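Local coordinates for hypothetical protein Atu0240 (Agrobacterium tumefaciens str. C58, PDB 2GAX), which is of unknown function, though it belongs to the DUF2000 family, which is grouped with the peptidyl-tRNA hydrolase 2 proteins in one clan, at residues 4-9 with 56-61. Residues are numbered along the deposited sequence; the frame is centred on the assembly and turned at random.
With PO4 (phosphate ion), chain C.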
# COMPACT_ATOMS: atom_id res chain seq x y z
N THR A 4 6.66 12.52 -6.87
CA THR A 4 5.65 11.53 -6.47
C THR A 4 5.29 11.60 -4.99
O THR A 4 5.94 12.32 -4.21
CB THR A 4 6.11 10.09 -6.80
OG1 THR A 4 7.25 9.75 -6.00
CG2 THR A 4 6.45 9.96 -8.28
N LYS A 5 4.25 10.86 -4.63
CA LYS A 5 3.82 10.67 -3.26
C LYS A 5 3.54 9.18 -3.03
O LYS A 5 3.01 8.51 -3.92
CB LYS A 5 2.54 11.49 -3.01
CG LYS A 5 1.91 11.27 -1.65
CD LYS A 5 0.56 11.98 -1.52
CE LYS A 5 -0.16 11.47 -0.28
NZ LYS A 5 -1.41 12.21 0.11
N ILE A 6 3.88 8.68 -1.84
CA ILE A 6 3.56 7.30 -1.44
C ILE A 6 2.40 7.31 -0.44
O ILE A 6 2.47 7.96 0.61
CB ILE A 6 4.78 6.54 -0.83
CG1 ILE A 6 5.95 6.49 -1.81
CG2 ILE A 6 4.41 5.11 -0.44
CD1 ILE A 6 7.21 5.89 -1.24
N ALA A 7 1.34 6.60 -0.78
CA ALA A 7 0.17 6.52 0.07
C ALA A 7 -0.23 5.08 0.29
O ALA A 7 -0.16 4.25 -0.62
CB ALA A 7 -0.97 7.30 -0.54
N VAL A 8 -0.62 4.79 1.53
CA VAL A 8 -1.18 3.50 1.91
C VAL A 8 -2.61 3.75 2.38
O VAL A 8 -2.83 4.61 3.22
CB VAL A 8 -0.38 2.90 3.09
CG1 VAL A 8 -1.05 1.62 3.60
CG2 VAL A 8 1.07 2.65 2.70
N ILE A 9 -3.58 3.01 1.83
CA ILE A 9 -4.99 3.11 2.25
C ILE A 9 -5.53 1.77 2.77
O ILE A 9 -5.58 0.77 2.04
CB ILE A 9 -5.95 3.65 1.12
CG1 ILE A 9 -5.36 4.83 0.36
CG2 ILE A 9 -7.31 4.05 1.70
CD1 ILE A 9 -4.63 4.46 -0.94
N GLN A 56 11.65 8.59 1.00
CA GLN A 56 10.42 9.31 0.69
C GLN A 56 9.37 9.09 1.78
O GLN A 56 9.17 7.96 2.22
CB GLN A 56 9.91 8.82 -0.67
CG GLN A 56 8.75 9.54 -1.26
CD GLN A 56 8.49 9.19 -2.73
OE1 GLN A 56 9.28 8.48 -3.39
NE2 GLN A 56 7.38 9.68 -3.25
N PRO A 57 8.66 10.17 2.21
CA PRO A 57 7.59 10.04 3.19
C PRO A 57 6.47 9.12 2.72
O PRO A 57 6.26 8.95 1.52
CB PRO A 57 7.05 11.48 3.31
CG PRO A 57 8.15 12.33 2.90
CD PRO A 57 8.84 11.57 1.80
N ILE A 58 5.75 8.56 3.68
CA ILE A 58 4.69 7.61 3.42
C ILE A 58 3.45 8.04 4.21
O ILE A 58 3.46 8.06 5.45
CB ILE A 58 5.14 6.18 3.83
CG1 ILE A 58 6.35 5.74 2.98
CG2 ILE A 58 3.99 5.16 3.72
CD1 ILE A 58 7.25 4.73 3.66
N VAL A 59 2.39 8.41 3.50
CA VAL A 59 1.13 8.82 4.13
C VAL A 59 0.19 7.62 4.31
O VAL A 59 -0.09 6.91 3.36
CB VAL A 59 0.43 9.93 3.29
CG1 VAL A 59 -0.94 10.22 3.82
CG2 VAL A 59 1.28 11.19 3.28
N VAL A 60 -0.30 7.40 5.53
CA VAL A 60 -1.23 6.29 5.78
C VAL A 60 -2.66 6.80 5.98
O VAL A 60 -2.88 7.74 6.75
CB VAL A 60 -0.79 5.42 6.99
CG1 VAL A 60 -1.73 4.22 7.19
CG2 VAL A 60 0.64 4.94 6.79
N MSE A 61 -3.61 6.18 5.28
CA MSE A 61 -5.01 6.59 5.32
C MSE A 61 -5.93 5.40 5.57
O MSE A 61 -5.50 4.25 5.50
CB MSE A 61 -5.40 7.28 4.01
CG MSE A 61 -4.57 8.51 3.69
SE MSE A 61 -4.75 9.00 1.80
CE MSE A 61 -3.77 7.60 1.07
P PO4 C . 10.35 11.53 -7.80
O1 PO4 C . 11.53 10.71 -7.34
O2 PO4 C . 10.70 13.00 -7.73
O3 PO4 C . 9.16 11.28 -6.92
O4 PO4 C . 10.01 11.19 -9.24
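Strand 4-9 and the strand within 56-61 run side by side in parallel, their axes 22° apart, and staggered backbone hydrogen bonds join them, from Val59 N to Ile6 O, from Val8 N to Val59 O, and from Met61 N to Val8 O at 2.7 Å, almost along the carbonyl axis. Gln56 reaches across to Thr4 with its side chain. Extended from a CG anti to the backbone N (chi1 -173°), it brings NE2 within 2.8 Å of Thr4 OG1, which lies close to the amide plane. That hydroxyl in turn donates to phosphate O3, the bond measuring 2.6 Å from OG1; the same oxygen of the ion, probably from the crystallisation liquor, also accepts a hydrogen bond from Thr4 N. Ile6 crosses Gln56 obliquely, its CG1 and CD1 resting against the amide carbon, while its CG2 meets Ile58 CG1 at 4.0 Å, the two isoleucines pointing the same way. On the face of Ala7 and Ile9, selenomethionine Met61 bends at chi3 (-71°), turning its methyl across to strand 4-9. Packing there is tight: CE sits 3.2 Å from Ala7 CB and 3.3 Å from Ile9 CG1. Helix 16-33 covers the face of Val8 and Ile58, through Leu26 and Met27, and helix 65-77 packs on Ile9 from the other face. Strand 4-11 is central in the mixed sheet, between antiparallel 112-120 and parallel 58-63, which the short antiparallel strand 132-133 follows.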